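Autoinducer 2-binding protein LsrB (PDB 6DSP) binds the quorum-sensing signal autoinducer-2 in a cleft between its two lobes, as a receptor of the bacterial solute-binding protein family. Local coordinates at residues 157-162 and 208-213; 299-302 and 306-309; 73-78 and 102-107. All coordinates share one frame; numbering follows the deposited sequence.

Interaction 1 belongs to the lobe built on the four-stranded parallel sheet, whereas interactions 2 and 3 both reach the larger mixed sheet and have centres about 24 Å apart. Each of 1 and 3 sets a helix against a strand or its approach through apolar side-chain contacts; interaction 1 is buried and includes a histidine hydrogen-bonded to other residues, while interaction 3 lies at the ends of two helices and is partly exposed. Interaction 2 differs in kind: it joins two neighbouring strands of a hairpin, and backbone hydrogen bonds pair them, with apolar side chains on one face and a glutamate-threonine bond on the exposed other face.

Interaction 1 (157-162 and 208-213); sequences CWHYSN and ESILSA
Helix 200-213 packs on the four-stranded parallel sheet of its lobe by laying Ile210 over Cys157 and His159, two residues whose side chains rise from the same face of strand 155-160. The isoleucine meets the strand with two different branches. Its terminal CD1 reaches His159, 3.8 Å from ND1, and lies equally close, 3.8 Å, to His159 CB, so that the methyl rests obliquely at the root of the imidazole. Its CG2 branch turns to Cys157 instead, with 4.0 Å between CG2 and SG. The extended outer bond of Ile210 (chi2 175°) carries CD1 forward from the helix, and the trans chi1 of His159 (174°) places the ring beside this methyl.

Although apolar carbon covers part of the ring, both imidazole nitrogens have polar partners: ND1 is hydrogen-bonded to Gln231 of helix 227-237 and NE2 to Ser196. These two bonds, made on different atoms of the ring, fix its rotation and satisfy its polarity in a buried setting. Ile210 also touches Tyr194 and Ile220, so one side chain spans three adjacent strands, 187-195, 155-160 and 219-222. Helix 200-213 connects the outer two and passes over the middle one, the beta-alpha-beta crossover characteristic of the Rossmann-like lobes of periplasmic binding proteins.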
loop_
_atom_site.group_PDB
_atom_site.type_symbol
_atom_site.label_atom_id
_atom_site.label_comp_id
_atom_site.label_asym_id
_atom_site.label_seq_id
_atom_site.Cartn_x
_atom_site.Cartn_y
_atom_site.Cartn_z
ATOM N N CYS A 157 2.738 -18.864 0.464
ATOM C CA CYS A 157 3.691 -17.945 1.093
ATOM C C CYS A 157 3.325 -16.533 0.692
ATOM O O CYS A 157 2.432 -16.308 -0.132
ATOM C CB CYS A 157 5.156 -18.254 0.702
ATOM S SG CYS A 157 5.635 -17.859 -0.984
ATOM N N TRP A 158 4.048 -15.576 1.283
ATOM C CA TRP A 158 3.903 -14.153 0.999
ATOM C C TRP A 158 5.103 -13.671 0.178
ATOM O O TRP A 158 6.242 -14.110 0.403
ATOM C CB TRP A 158 3.856 -13.337 2.305
ATOM C CG TRP A 158 2.699 -13.651 3.196
ATOM C CD1 TRP A 158 2.547 -14.753 3.990
ATOM C CD2 TRP A 158 1.563 -12.819 3.432
ATOM N NE1 TRP A 158 1.355 -14.663 4.681
ATOM C CE2 TRP A 158 0.738 -13.484 4.362
ATOM C CE3 TRP A 158 1.164 -11.570 2.952
ATOM C CZ2 TRP A 158 -0.484 -12.957 4.788
ATOM C CZ3 TRP A 158 -0.031 -11.040 3.375
ATOM C CH2 TRP A 158 -0.839 -11.717 4.296
ATOM N N HIS A 159 4.831 -12.803 -0.796
ATOM C CA HIS A 159 5.852 -12.172 -1.658
ATOM C C HIS A 159 5.534 -10.683 -1.680
ATOM O O HIS A 159 4.497 -10.272 -2.210
ATOM C CB HIS A 159 5.791 -12.775 -3.073
ATOM C CG HIS A 159 6.692 -12.093 -4.070
ATOM N ND1 HIS A 159 6.667 -12.400 -5.418
ATOM C CD2 HIS A 159 7.607 -11.094 -3.926
ATOM C CE1 HIS A 159 7.532 -11.627 -6.061
ATOM N NE2 HIS A 159 8.110 -10.825 -5.181
ATOM N N TYR A 160 6.404 -9.877 -1.073
ATOM C CA TYR A 160 6.154 -8.431 -1.063
ATOM C C TYR A 160 7.490 -7.693 -1.132
ATOM O O TYR A 160 8.490 -8.235 -1.608
ATOM C CB TYR A 160 5.176 -8.042 0.051
ATOM C CG TYR A 160 5.507 -8.409 1.477
ATOM C CD1 TYR A 160 5.270 -9.687 1.968
ATOM C CD2 TYR A 160 5.989 -7.440 2.355
ATOM C CE1 TYR A 160 5.482 -9.978 3.316
ATOM C CE2 TYR A 160 6.225 -7.747 3.688
ATOM C CZ TYR A 160 5.964 -9.018 4.153
ATOM O OH TYR A 160 6.144 -9.330 5.471
ATOM N N SER A 161 7.491 -6.428 -0.704
ATOM C CA SER A 161 8.631 -5.552 -0.971
ATOM C C SER A 161 9.830 -5.826 -0.073
ATOM O O SER A 161 10.929 -6.072 -0.564
ATOM C CB SER A 161 8.200 -4.097 -0.886
ATOM O OG SER A 161 7.731 -3.763 0.416
ATOM N N ASN A 162 9.665 -5.695 1.240
ATOM C CA ASN A 162 10.807 -5.775 2.138
ATOM C C ASN A 162 10.308 -6.030 3.559
ATOM O O ASN A 162 9.122 -5.847 3.866
ATOM C CB ASN A 162 11.706 -4.516 2.034
ATOM C CG ASN A 162 11.057 -3.277 2.673
ATOM O OD1 ASN A 162 10.870 -3.235 3.873
ATOM N ND2 ASN A 162 10.684 -2.278 1.853
ATOM N N GLU A 208 9.797 -16.198 -10.151
ATOM C CA GLU A 208 10.263 -17.451 -10.749
ATOM C C GLU A 208 10.946 -18.336 -9.719
ATOM O O GLU A 208 10.766 -19.567 -9.722
ATOM C CB GLU A 208 11.226 -17.137 -11.900
ATOM C CG GLU A 208 10.507 -16.487 -13.054
ATOM C CD GLU A 208 11.412 -15.952 -14.127
ATOM O OE1 GLU A 208 12.577 -15.571 -13.831
ATOM O OE2 GLU A 208 10.924 -15.883 -15.270
ATOM N N SER A 209 11.722 -17.733 -8.812
ATOM C CA SER A 209 12.359 -18.489 -7.733
ATOM C C SER A 209 11.329 -19.194 -6.859
ATOM O O SER A 209 11.534 -20.342 -6.447
ATOM C CB SER A 209 13.214 -17.544 -6.861
ATOM O OG SER A 209 14.347 -17.002 -7.543
ATOM N N ILE A 210 10.237 -18.514 -6.515
ATOM C CA ILE A 210 9.213 -19.165 -5.701
ATOM C C ILE A 210 8.639 -20.374 -6.416
ATOM O O ILE A 210 8.499 -21.449 -5.825
ATOM C CB ILE A 210 8.094 -18.172 -5.350
ATOM C CG1 ILE A 210 8.646 -16.981 -4.566
ATOM C CG2 ILE A 210 6.958 -18.891 -4.611
ATOM C CD1 ILE A 210 7.581 -15.918 -4.297
ATOM N N LEU A 211 8.314 -20.226 -7.710
ATOM C CA LEU A 211 7.697 -21.319 -8.440
ATOM C C LEU A 211 8.678 -22.451 -8.702
ATOM O O LEU A 211 8.258 -23.611 -8.819
ATOM C CB LEU A 211 7.103 -20.776 -9.733
ATOM C CG LEU A 211 5.886 -19.853 -9.565
ATOM C CD1 LEU A 211 5.562 -19.109 -10.863
ATOM C CD2 LEU A 211 4.682 -20.680 -9.081
ATOM N N SER A 212 9.977 -22.159 -8.783
ATOM C CA SER A 212 10.985 -23.202 -8.977
ATOM C C SER A 212 11.255 -23.973 -7.677
ATOM O O SER A 212 11.417 -25.204 -7.691
ATOM C CB SER A 212 12.283 -22.572 -9.497
ATOM O OG SER A 212 12.084 -21.919 -10.747
ATOM N N ALA A 213 11.351 -23.261 -6.550
ATOM C CA ALA A 213 11.704 -23.871 -5.276
ATOM C C ALA A 213 10.502 -24.491 -4.579
ATOM O O ALA A 213 10.689 -25.338 -3.701
ATOM C CB ALA A 213 12.341 -22.819 -4.363
#

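Interaction 2 (299-302 and 306-309); sequences IEIP and TVEV
Ile299 and Val307 form an antiparallel hydrogen-bonded pair in the hairpin of strands 298-301 and 305-311, the axes of whose segments 299-301 and 306-308 approach to 4.7 Å, with 139° between their directions. The bond from Ile299 N to Val307 O measures 2.8 Å, and the return bond from Val307 N to Ile299 O 2.9 Å. The donor of the first lies in the carbonyl plane of Val307, while that of the second is tilted from the carbonyl plane of Ile299. Ile299 O is also approached by the CA of Thr306 at 3.3 Å, a CA-H...O contact that adds to its backbone hydrogen bond.

The next pair along, Glu300 with Thr306, is non-hydrogen-bonded in its backbone but is joined by its side chains. Glu300 bends at its second torsion (chi2 59°), bringing the carboxylate back across the threonine at about a right angle. Thr306 OG1 donates to Glu300 OE2 over 2.7 Å, meeting that oxygen nearly head-on along its C-O bond. This pair occupies the exposed face of the hairpin.

The other face is apolar. Ile301 CD1 settles against Val307 CG1 at 3.9 Å, and Ile299 CD1 comes to 4.1 Å from Val309 CG2, the two isoleucines each crossing a valine at a slant. Met279, Tyr282 and Met283 of helix 273-288 cover this side, and Val293 touches both Ile299 and Val309. The chemistry thus divides the hairpin: aliphatic groups hold it to the helix, while the carboxylate-hydroxyl bond, consistent with an ionised glutamate, ties the two strands together on the surface where their paired backbones lack a bond.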
loop_
_atom_site.group_PDB
_atom_site.type_symbol
_atom_site.label_atom_id
_atom_site.label_comp_id
_atom_site.label_asym_id
_atom_site.label_seq_id
_atom_site.Cartn_x
_atom_site.Cartn_y
_atom_site.Cartn_z
ATOM N N ILE A 299 -13.737 16.643 9.182
ATOM C CA ILE A 299 -13.280 17.667 8.254
ATOM C C ILE A 299 -13.913 17.409 6.896
ATOM O O ILE A 299 -13.837 16.295 6.376
ATOM C CB ILE A 299 -11.747 17.675 8.163
ATOM C CG1 ILE A 299 -11.174 18.047 9.533
ATOM C CG2 ILE A 299 -11.268 18.640 7.071
ATOM C CD1 ILE A 299 -9.799 17.535 9.759
ATOM N N GLU A 300 -14.540 18.440 6.331
ATOM C CA GLU A 300 -15.164 18.343 5.018
ATOM C C GLU A 300 -14.111 18.637 3.959
ATOM O O GLU A 300 -13.656 19.777 3.829
ATOM C CB GLU A 300 -16.322 19.335 4.913
ATOM C CG GLU A 300 -16.855 19.520 3.507
ATOM C CD GLU A 300 -17.355 18.223 2.900
ATOM O OE1 GLU A 300 -17.051 17.966 1.715
ATOM O OE2 GLU A 300 -18.055 17.462 3.605
ATOM N N ILE A 301 -13.720 17.617 3.200
ATOM C CA ILE A 301 -12.782 17.779 2.093
ATOM C C ILE A 301 -13.602 18.050 0.833
ATOM O O ILE A 301 -14.301 17.139 0.361
ATOM C CB ILE A 301 -11.901 16.537 1.930
ATOM C CG1 ILE A 301 -11.113 16.297 3.225
ATOM C CG2 ILE A 301 -10.993 16.687 0.720
ATOM C CD1 ILE A 301 -10.196 15.102 3.165
ATOM N N PRO A 302 -13.544 19.255 0.261
ATOM C CA PRO A 302 -14.454 19.599 -0.841
ATOM C C PRO A 302 -14.369 18.586 -1.973
ATOM O O PRO A 302 -13.281 18.219 -2.418
ATOM C CB PRO A 302 -13.962 20.977 -1.291
ATOM C CG PRO A 302 -13.247 21.532 -0.117
ATOM C CD PRO A 302 -12.621 20.351 0.584
ATOM N N THR A 306 -16.726 14.054 3.981
ATOM C CA THR A 306 -16.332 14.352 5.346
ATOM C C THR A 306 -15.529 13.182 5.886
ATOM O O THR A 306 -15.944 12.026 5.768
ATOM C CB THR A 306 -17.583 14.571 6.195
ATOM O OG1 THR A 306 -18.295 15.693 5.674
ATOM C CG2 THR A 306 -17.198 14.840 7.621
ATOM N N VAL A 307 -14.377 13.482 6.466
ATOM C CA VAL A 307 -13.521 12.462 7.051
ATOM C C VAL A 307 -13.455 12.683 8.552
ATOM O O VAL A 307 -13.642 13.801 9.045
ATOM C CB VAL A 307 -12.114 12.440 6.421
ATOM C CG1 VAL A 307 -12.253 12.275 4.923
ATOM C CG2 VAL A 307 -11.335 13.700 6.769
ATOM N N GLU A 308 -13.207 11.598 9.285
ATOM C CA GLU A 308 -13.052 11.654 10.732
ATOM C C GLU A 308 -11.625 11.261 11.084
ATOM O O GLU A 308 -11.135 10.226 10.621
ATOM C CB GLU A 308 -14.055 10.729 11.438
ATOM C CG GLU A 308 -13.954 10.836 12.951
ATOM C CD GLU A 308 -14.794 9.814 13.671
ATOM O OE1 GLU A 308 -15.602 9.143 12.999
ATOM O OE2 GLU A 308 -14.637 9.675 14.908
ATOM N N VAL A 309 -10.962 12.069 11.904
ATOM C CA VAL A 309 -9.609 11.725 12.347
ATOM C C VAL A 309 -9.705 10.728 13.495
ATOM O O VAL A 309 -10.326 11.005 14.525
ATOM C CB VAL A 309 -8.818 12.969 12.765
ATOM C CG1 VAL A 309 -7.369 12.603 13.132
ATOM C CG2 VAL A 309 -8.839 13.993 11.634
#

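Interaction 3 (73-78 and 102-107); sequences KAVQQG and AGVTVT
Val75, in the last turn of helix 64-76, meets Ala102 and Val104 with its two methyl groups. Its CB stands back from the contact, 4.6 Å from Val104 CG2, and serves as the branch point from which the methyls diverge. With chi1 at 170°, CG1 extends opposite the backbone N and CG2 lies beside it. CG1 goes to Ala102 and comes within 3.6 Å of its CB, methyl against methyl. CG2 takes the other direction, meeting Val104 CG2 at 4.2 Å, and here the two valine side chains run at an oblique angle. Val75 also touches Ala99, so it bears on helix 89-101 as well as on the residues that follow it.

The contact joins consecutive beta-alpha units of the mixed sheet in this Rossmann-like lobe: helix 64-76 leads into strand 81-84, and helix 89-101 into strand 105-109, its neighbour in the sheet. Both helices end in a Schellman motif, with Gly78 and Gly103 as the residues of positive phi (86° and 94°). In the first, Gly78 N bonds to Val75 O over 2.9 Å, so the residue that supplies the methyls also takes part in ending its helix.

Ala102, immediately before the second of these glycines, presents its CB at the more exposed end of the contact. Val104 continues inward from there; its side chain is buried and touches Ile82 and Thr79. One residue on, Thr105 enters the strand and forms backbone hydrogen bonds with Asn80 and Ile82.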
loop_
_atom_site.group_PDB
_atom_site.type_symbol
_atom_site.label_atom_id
_atom_site.label_comp_id
_atom_site.label_asym_id
_atom_site.label_seq_id
_atom_site.Cartn_x
_atom_site.Cartn_y
_atom_site.Cartn_z
ATOM N N LYS A 73 15.779 17.950 0.341
ATOM C CA LYS A 73 15.779 18.926 -0.747
ATOM C C LYS A 73 14.479 19.733 -0.741
ATOM O O LYS A 73 14.489 20.945 -0.964
ATOM C CB LYS A 73 15.979 18.227 -2.085
ATOM C CG LYS A 73 15.935 19.161 -3.275
ATOM C CD LYS A 73 16.277 18.440 -4.577
ATOM C CE LYS A 73 16.255 19.408 -5.749
ATOM N NZ LYS A 73 16.962 18.854 -6.931
ATOM N N ALA A 74 13.346 19.079 -0.473
ATOM C CA ALA A 74 12.072 19.791 -0.436
ATOM C C ALA A 74 12.048 20.797 0.701
ATOM O O ALA A 74 11.573 21.930 0.533
ATOM C CB ALA A 74 10.929 18.785 -0.301
ATOM N N VAL A 75 12.598 20.425 1.852
ATOM C CA VAL A 75 12.693 21.348 2.974
ATOM C C VAL A 75 13.555 22.541 2.580
ATOM O O VAL A 75 13.177 23.711 2.782
ATOM C CB VAL A 75 13.252 20.627 4.224
ATOM C CG1 VAL A 75 13.575 21.642 5.326
ATOM C CG2 VAL A 75 12.246 19.578 4.720
ATOM N N GLN A 76 14.715 22.257 1.987
ATOM C CA GLN A 76 15.650 23.329 1.625
ATOM C C GLN A 76 15.024 24.313 0.656
ATOM O O GLN A 76 15.370 25.515 0.653
ATOM C CB GLN A 76 16.873 22.711 0.953
ATOM C CG GLN A 76 17.746 21.989 1.941
ATOM C CD GLN A 76 18.759 21.071 1.317
ATOM O OE1 GLN A 76 18.891 20.998 0.107
ATOM N NE2 GLN A 76 19.482 20.352 2.155
ATOM N N GLN A 77 14.153 23.821 -0.217
ATOM C CA GLN A 77 13.490 24.650 -1.204
ATOM C C GLN A 77 12.305 25.416 -0.642
ATOM O O GLN A 77 11.693 26.196 -1.381
ATOM C CB GLN A 77 13.059 23.788 -2.381
ATOM C CG GLN A 77 14.240 23.237 -3.124
ATOM C CD GLN A 77 13.825 22.346 -4.268
ATOM O OE1 GLN A 77 12.657 21.954 -4.378
ATOM N NE2 GLN A 77 14.775 22.041 -5.150
ATOM N N GLY A 78 11.980 25.226 0.641
ATOM C CA GLY A 78 10.907 25.994 1.245
ATOM C C GLY A 78 9.524 25.416 1.058
ATOM O O GLY A 78 8.542 26.170 1.114
ATOM N N ALA A 102 11.968 22.880 10.670
ATOM C CA ALA A 102 12.035 23.928 9.655
ATOM C C ALA A 102 10.675 24.564 9.375
ATOM O O ALA A 102 10.591 25.479 8.534
ATOM C CB ALA A 102 12.652 23.391 8.356
ATOM N N GLY A 103 9.614 24.118 10.062
ATOM C CA GLY A 103 8.299 24.685 9.847
ATOM C C GLY A 103 7.452 23.932 8.841
ATOM O O GLY A 103 6.363 24.408 8.478
ATOM N N VAL A 104 7.912 22.783 8.370
ATOM C CA VAL A 104 7.182 22.021 7.356
ATOM C C VAL A 104 6.161 21.117 8.035
ATOM O O VAL A 104 6.484 20.429 8.999
ATOM C CB VAL A 104 8.167 21.194 6.516
ATOM C CG1 VAL A 104 7.451 20.348 5.516
ATOM C CG2 VAL A 104 9.146 22.154 5.802
ATOM N N THR A 105 4.932 21.143 7.537
ATOM C CA THR A 105 3.881 20.240 8.027
ATOM C C THR A 105 4.117 18.854 7.438
ATOM O O THR A 105 4.291 18.713 6.223
ATOM C CB THR A 105 2.520 20.751 7.556
ATOM O OG1 THR A 105 2.258 22.001 8.198
ATOM C CG2 THR A 105 1.412 19.732 7.862
ATOM N N VAL A 106 4.208 17.844 8.291
ATOM C CA VAL A 106 4.499 16.476 7.864
ATOM C C VAL A 106 3.243 15.616 7.988
ATOM O O VAL A 106 2.659 15.511 9.078
ATOM C CB VAL A 106 5.663 15.862 8.662
ATOM C CG1 VAL A 106 5.903 14.422 8.243
ATOM C CG2 VAL A 106 6.954 16.719 8.503
ATOM N N THR A 107 2.839 15.004 6.879
ATOM C CA THR A 107 1.768 14.011 6.880
ATOM C C THR A 107 2.258 12.771 6.145
ATOM O O THR A 107 3.251 12.812 5.401
ATOM C CB THR A 107 0.478 14.513 6.181
ATOM O OG1 THR A 107 0.737 14.779 4.797
ATOM C CG2 THR A 107 -0.109 15.762 6.872
#